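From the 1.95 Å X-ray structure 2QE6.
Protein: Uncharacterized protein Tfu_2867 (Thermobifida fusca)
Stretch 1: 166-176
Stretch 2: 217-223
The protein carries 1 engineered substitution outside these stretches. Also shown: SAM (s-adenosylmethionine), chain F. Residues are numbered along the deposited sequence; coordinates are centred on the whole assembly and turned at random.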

HETATM    1  N   MSE A 166       0.327   3.360  -2.346  1.00 42.18           N
HETATM    2  CA  MSE A 166       1.258   4.356  -1.743  1.00 42.13           C
HETATM    3  C   MSE A 166       2.005   5.110  -2.873  1.00 43.03           C
HETATM    4  O   MSE A 166       2.345   6.307  -2.734  1.00 37.43           O
ATOM      5  N   LEU A 167       2.239   4.473  -4.021  1.00 42.57           N
ATOM      6  CA  LEU A 167       3.113   5.113  -5.033  1.00 38.01           C
ATOM      7  C   LEU A 167       2.567   6.455  -5.502  1.00 38.92           C
ATOM      8  O   LEU A 167       3.331   7.371  -5.793  1.00 36.88           O
ATOM      9  N   HIS A 168       1.246   6.559  -5.612  1.00 37.65           N
ATOM     10  CA  HIS A 168       0.630   7.798  -6.140  1.00 37.31           C
ATOM     11  C   HIS A 168       0.647   8.957  -5.120  1.00 36.74           C
ATOM     12  O   HIS A 168       0.195  10.041  -5.415  1.00 36.58           O
ATOM     13  N   TYR A 169       1.173   8.726  -3.910  1.00 39.61           N
ATOM     14  CA  TYR A 169       1.390   9.820  -2.947  1.00 37.58           C
ATOM     15  C   TYR A 169       2.830  10.332  -2.967  1.00 39.19           C
ATOM     16  O   TYR A 169       3.179  11.202  -2.152  1.00 39.34           O
ATOM     17  N   LEU A 170       3.667   9.784  -3.867  1.00 37.10           N
ATOM     18  CA  LEU A 170       5.062  10.224  -4.020  1.00 35.63           C
ATOM     19  C   LEU A 170       5.136  11.124  -5.236  1.00 33.74           C
ATOM     20  O   LEU A 170       4.848  10.703  -6.337  1.00 35.64           O
ATOM     21  N   SER A 171       5.572  12.347  -5.032  1.00 35.71           N
ATOM     22  CA  SER A 171       5.577  13.328  -6.117  1.00 36.00           C
ATOM     23  C   SER A 171       6.678  13.030  -7.084  1.00 36.06           C
ATOM     24  O   SER A 171       7.639  12.332  -6.735  1.00 35.01           O
ATOM     25  N   PRO A 172       6.568  13.580  -8.307  1.00 39.25           N
ATOM     26  CA  PRO A 172       7.627  13.487  -9.266  1.00 37.08           C
ATOM     27  C   PRO A 172       9.005  13.929  -8.752  1.00 40.41           C
ATOM     28  O   PRO A 172      10.019  13.414  -9.221  1.00 39.39           O
ATOM     29  N   ASP A 173       9.056  14.891  -7.839  1.00 41.51           N
ATOM     30  CA  ASP A 173      10.368  15.386  -7.404  1.00 41.03           C
ATOM     31  C   ASP A 173      11.060  14.511  -6.368  1.00 38.74           C
ATOM     32  O   ASP A 173      12.265  14.596  -6.224  1.00 38.98           O
ATOM     33  N   VAL A 174      10.325  13.628  -5.701  1.00 35.91           N
ATOM     34  CA  VAL A 174      10.935  12.752  -4.712  1.00 36.27           C
ATOM     35  C   VAL A 174      10.914  11.260  -5.093  1.00 35.62           C
ATOM     36  O   VAL A 174      11.693  10.508  -4.535  1.00 36.79           O
ATOM     37  N   VAL A 175      10.053  10.840  -6.032  1.00 33.99           N
ATOM     38  CA  VAL A 175       9.797   9.408  -6.244  1.00 35.08           C
ATOM     39  C   VAL A 175      11.057   8.583  -6.583  1.00 36.51           C
ATOM     40  O   VAL A 175      11.268   7.502  -6.013  1.00 35.23           O
ATOM     41  N   ASP A 176      11.917   9.096  -7.471  1.00 35.56           N
ATOM     42  CA  ASP A 176      13.070   8.308  -7.947  1.00 37.08           C
ATOM     43  C   ASP A 176      14.006   7.967  -6.794  1.00 39.87           C
ATOM     44  O   ASP A 176      14.344   6.807  -6.604  1.00 38.67           O
ATOM     45  N   GLY A 217      -3.091  16.653  -0.404  1.00 35.10           N
ATOM     46  CA  GLY A 217      -1.723  17.150  -0.471  1.00 35.46           C
ATOM     47  C   GLY A 217      -0.872  16.564  -1.574  1.00 34.57           C
ATOM     48  O   GLY A 217       0.057  17.212  -2.039  1.00 36.39           O
ATOM     49  N   GLU A 218      -1.142  15.320  -1.943  1.00 37.22           N
ATOM     50  CA  GLU A 218      -0.387  14.580  -2.957  1.00 40.93           C
ATOM     51  C   GLU A 218      -1.343  13.692  -3.726  1.00 42.39           C
ATOM     52  O   GLU A 218      -2.310  13.219  -3.143  1.00 43.10           O
ATOM     53  N   GLY A 219      -1.076  13.452  -5.013  1.00 40.07           N
ATOM     54  CA  GLY A 219      -1.921  12.519  -5.819  1.00 39.99           C
ATOM     55  C   GLY A 219      -1.507  12.517  -7.268  1.00 36.85           C
ATOM     56  O   GLY A 219      -1.635  13.519  -7.946  1.00 39.95           O
ATOM     57  N   TRP A 220      -0.862  11.433  -7.695  1.00 38.88           N
ATOM     58  CA  TRP A 220      -0.127  11.453  -8.971  1.00 37.77           C
ATOM     59  C   TRP A 220      -0.494  10.171  -9.717  1.00 38.49           C
ATOM     60  O   TRP A 220      -0.125   9.093  -9.298  1.00 42.54           O
ATOM     61  N   ALA A 221      -1.285  10.283 -10.772  1.00 38.81           N
ATOM     62  CA  ALA A 221      -1.611   9.109 -11.585  1.00 38.33           C
ATOM     63  C   ALA A 221      -0.456   8.854 -12.563  1.00 39.51           C
ATOM     64  O   ALA A 221      -0.114   9.725 -13.375  1.00 40.00           O
ATOM     65  N   ARG A 222       0.142   7.673 -12.510  1.00 34.22           N
ATOM     66  CA  ARG A 222       1.308   7.371 -13.369  1.00 34.20           C
ATOM     67  C   ARG A 222       0.898   6.428 -14.487  1.00 34.76           C
ATOM     68  O   ARG A 222       0.078   5.552 -14.280  1.00 33.83           O
ATOM     69  N   THR A 223       1.420   6.640 -15.677  1.00 33.31           N
ATOM     70  CA  THR A 223       1.205   5.680 -16.759  1.00 35.27           C
ATOM     71  C   THR A 223       1.736   4.288 -16.399  1.00 34.35           C
ATOM     72  O   THR A 223       2.566   4.160 -15.520  1.00 36.71           O
TER

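What does the start of stretch 2 offer its neighbour? Gly217 makes no contact; its positive phi would jam a CB against the preceding carbonyl, which by itself calls for glycine. Glu218 points toward stretch 1 with chi1 and chi2 both m, and its CB lies 3.5 Å from Tyr169 O. The acid then folds back along its own stretch, where OE1 accepts a hydrogen bond from Trp220 NE1 at 2.8 Å. Tyr169, chi1 m, has its CA-to-CB bond sideways and presents its ring edge to Glu218 O.

How is Trp220 held? Its backbone N donates to His168 O at 2.9 Å, and the same carbonyl receives a CA-H...O contact from Gly219 CA at 3.3 Å. The Trp220 side chain points toward stretch 1, chi1 m, and one ring face is covered: Pro172 CD sits 3.4 Å from the centroid of its six-membered ring, almost on the normal, while Ser171 CA lies 3.8 Å from that of the five-membered ring. Ser171, chi1 p, sends OG to Asp173 OD1 in a very short 2.4 Å hydrogen bond.

What does Arg222 reach? Ala221 points away, but Arg222 points toward stretch 1 and extends with chi1 m and chi2 and chi3 t. Arg222 NH1 and Arg222 NH2 both donate to Leu170 O, at 3.0 and 2.8 Å, so one carbonyl bridges the fork. Leu167 O lies 3.0 Å from Arg222 NH1. Val175, chi1 p, points toward stretch 2 and places CB over one guanidinium face; its CG1 approaches Arg222 NH2 to 3.6 Å.

Where does the bound SAM enter? It meets stretch 1: Met166, a selenomethionine out of reach of stretch 2, places SE 3.3 Å from SAM C8, and Tyr169 CE2 lies 3.6 Å from SAM C5'. Tyr169 thus touches both Glu218 and the ligand.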

HETATM    1  CB  MSE A 166       2.186   3.555  -0.743  1.00 43.42           C
HETATM    2  CG  MSE A 166       3.209   4.195   0.312  1.00 46.70           C
HETATM    3 SE   MSE A 166       2.632   5.873   0.972  0.75 59.72          SE
HETATM    4  CE  MSE A 166       4.068   6.924   0.200  1.00 49.59           C
ATOM      5  CB  LEU A 167       3.357   4.198  -6.262  1.00 38.20           C
ATOM      6  CG  LEU A 167       4.303   4.653  -7.413  1.00 39.59           C
ATOM      7  CD1 LEU A 167       5.688   4.986  -6.883  1.00 39.54           C
ATOM      8  CD2 LEU A 167       4.440   3.615  -8.590  1.00 35.15           C
ATOM      9  CB  HIS A 168      -0.800   7.528  -6.664  1.00 38.78           C
ATOM     10  CG  HIS A 168      -1.693   6.785  -5.706  1.00 36.07           C
ATOM     11  ND1 HIS A 168      -1.761   5.414  -5.661  1.00 37.51           N
ATOM     12  CD2 HIS A 168      -2.531   7.234  -4.739  1.00 42.38           C
ATOM     13  CE1 HIS A 168      -2.624   5.047  -4.733  1.00 37.38           C
ATOM     14  NE2 HIS A 168      -3.094   6.133  -4.146  1.00 35.48           N
ATOM     15  CB  TYR A 169       0.983   9.381  -1.511  1.00 41.39           C
ATOM     16  CG  TYR A 169      -0.468   8.972  -1.443  1.00 34.58           C
ATOM     17  CD1 TYR A 169      -1.484   9.862  -1.801  1.00 40.02           C
ATOM     18  CD2 TYR A 169      -0.816   7.684  -1.106  1.00 37.11           C
ATOM     19  CE1 TYR A 169      -2.817   9.468  -1.820  1.00 31.60           C
ATOM     20  CE2 TYR A 169      -2.124   7.282  -1.103  1.00 35.88           C
ATOM     21  CZ  TYR A 169      -3.126   8.175  -1.436  1.00 46.87           C
ATOM     22  OH  TYR A 169      -4.415   7.726  -1.425  1.00 40.01           O
ATOM     23  CB  LEU A 170       6.041   9.039  -4.182  1.00 37.55           C
ATOM     24  CG  LEU A 170       6.120   8.027  -3.009  1.00 37.27           C
ATOM     25  CD1 LEU A 170       7.098   6.868  -3.284  1.00 38.87           C
ATOM     26  CD2 LEU A 170       6.493   8.731  -1.725  1.00 32.80           C
ATOM     27  CB  SER A 171       5.754  14.757  -5.569  1.00 36.84           C
ATOM     28  OG  SER A 171       6.942  14.893  -4.835  1.00 44.73           O
ATOM     29  CB  PRO A 172       7.163  14.447 -10.377  1.00 38.15           C
ATOM     30  CG  PRO A 172       5.754  14.341 -10.358  1.00 40.42           C
ATOM     31  CD  PRO A 172       5.397  14.267  -8.893  1.00 37.87           C
ATOM     32  CB  ASP A 173      10.364  16.870  -7.011  1.00 45.89           C
ATOM     33  CG  ASP A 173       9.284  17.248  -6.053  1.00 57.55           C
ATOM     34  OD1 ASP A 173       8.814  16.407  -5.267  1.00 76.56           O
ATOM     35  OD2 ASP A 173       8.905  18.439  -6.091  1.00 79.69           O
ATOM     36  CB  VAL A 174      10.290  12.904  -3.337  1.00 37.88           C
ATOM     37  CG1 VAL A 174      10.256  14.362  -2.917  1.00 40.04           C
ATOM     38  CG2 VAL A 174       8.921  12.224  -3.304  1.00 37.64           C
ATOM     39  CB  VAL A 175       8.681   9.165  -7.290  1.00 33.20           C
ATOM     40  CG1 VAL A 175       9.146   9.606  -8.729  1.00 30.99           C
ATOM     41  CG2 VAL A 175       8.235   7.703  -7.257  1.00 34.95           C
ATOM     42  CB  ASP A 176      13.848   9.001  -9.064  1.00 40.54           C
ATOM     43  CG  ASP A 176      13.082   9.033 -10.387  1.00 42.14           C
ATOM     44  OD1 ASP A 176      12.095   8.284 -10.575  1.00 42.04           O
ATOM     45  OD2 ASP A 176      13.463   9.822 -11.262  1.00 51.51           O
ATOM     46  CB  GLU A 218       0.641  13.674  -2.277  1.00 40.54           C
ATOM     47  CG  GLU A 218       1.716  14.398  -1.448  1.00 38.71           C
ATOM     48  CD  GLU A 218       2.683  15.163  -2.312  1.00 42.42           C
ATOM     49  OE1 GLU A 218       2.601  15.012  -3.554  1.00 41.34           O
ATOM     50  OE2 GLU A 218       3.475  15.966  -1.745  1.00 44.28           O
ATOM     51  CB  TRP A 220       1.394  11.554  -8.706  1.00 37.54           C
ATOM     52  CG  TRP A 220       1.726  12.671  -7.844  1.00 32.46           C
ATOM     53  CD1 TRP A 220       1.848  12.677  -6.487  1.00 34.17           C
ATOM     54  CD2 TRP A 220       1.950  13.999  -8.270  1.00 35.33           C
ATOM     55  NE1 TRP A 220       2.145  13.935  -6.046  1.00 42.12           N
ATOM     56  CE2 TRP A 220       2.200  14.773  -7.122  1.00 30.50           C
ATOM     57  CE3 TRP A 220       1.936  14.612  -9.511  1.00 32.77           C
ATOM     58  CZ2 TRP A 220       2.456  16.128  -7.181  1.00 37.74           C
ATOM     59  CZ3 TRP A 220       2.198  15.981  -9.569  1.00 41.04           C
ATOM     60  CH2 TRP A 220       2.446  16.709  -8.390  1.00 31.57           C
ATOM     61  CB  ALA A 221      -2.950   9.338 -12.342  1.00 36.93           C
ATOM     62  CB  ARG A 222       2.484   6.800 -12.554  1.00 34.93           C
ATOM     63  CG  ARG A 222       3.173   7.849 -11.747  1.00 35.44           C
ATOM     64  CD  ARG A 222       4.464   7.417 -11.026  1.00 32.14           C
ATOM     65  NE  ARG A 222       5.128   8.630 -10.510  1.00 34.94           N
ATOM     66  CZ  ARG A 222       4.946   9.202  -9.318  1.00 36.51           C
ATOM     67  NH1 ARG A 222       4.204   8.632  -8.359  1.00 35.07           N
ATOM     68  NH2 ARG A 222       5.585  10.331  -9.055  1.00 33.93           N
ATOM     69  CB  THR A 223       1.883   6.101 -18.039  1.00 33.70           C
ATOM     70  OG1 THR A 223       3.298   6.031 -17.854  1.00 36.22           O
ATOM     71  CG2 THR A 223       1.475   7.522 -18.450  1.00 37.35           C
TER
HETATM   72  N   SAM F 400      -1.234   0.371   1.846  1.00 28.40           N
HETATM   73  CA  SAM F 400      -2.710   0.316   2.188  1.00 30.21           C
HETATM   74  C   SAM F 400      -3.458  -0.367   1.065  1.00 31.01           C
HETATM   75  O   SAM F 400      -4.509  -0.957   1.290  1.00 31.59           O
HETATM   76  OXT SAM F 400      -3.029  -0.309  -0.095  1.00 28.67           O
HETATM   77  CB  SAM F 400      -3.407   1.670   2.419  1.00 27.39           C
HETATM   78  CG  SAM F 400      -3.471   2.612   1.206  1.00 28.67           C
HETATM   79  SD  SAM F 400      -4.110   4.289   1.535  1.00 14.44           S
HETATM   80  CE  SAM F 400      -4.419   4.038   3.300  1.00 42.41           C
HETATM   81  C5' SAM F 400      -2.497   5.087   1.667  1.00 31.89           C
HETATM   82  C4' SAM F 400      -1.713   5.077   2.986  1.00 30.30           C
HETATM   83  O4' SAM F 400      -0.389   5.570   2.754  1.00 27.71           O
HETATM   84  C3' SAM F 400      -2.306   5.983   4.077  1.00 32.41           C
HETATM   85  O3' SAM F 400      -2.479   5.277   5.293  1.00 30.91           O
HETATM   86  C2' SAM F 400      -1.345   7.151   4.237  1.00 33.81           C
HETATM   87  O2' SAM F 400      -1.364   7.776   5.526  1.00 31.21           O
HETATM   88  C1' SAM F 400      -0.046   6.466   3.822  1.00 29.72           C
HETATM   89  N9  SAM F 400       0.929   7.458   3.369  1.00 29.41           N
HETATM   90  C8  SAM F 400       0.863   8.329   2.282  1.00 33.38           C
HETATM   91  N7  SAM F 400       2.007   9.061   2.246  1.00 31.49           N
HETATM   92  C5  SAM F 400       2.798   8.647   3.287  1.00 32.06           C
HETATM   93  C6  SAM F 400       4.081   9.042   3.697  1.00 23.54           C
HETATM   94  N6  SAM F 400       4.727  10.032   3.020  1.00 27.93           N
HETATM   95  N1  SAM F 400       4.620   8.411   4.804  1.00 31.12           N
HETATM   96  C2  SAM F 400       3.930   7.400   5.504  1.00 26.56           C
HETATM   97  N3  SAM F 400       2.654   7.016   5.101  1.00 27.77           N
HETATM   98  C4  SAM F 400       2.124   7.638   3.998  1.00 34.31           C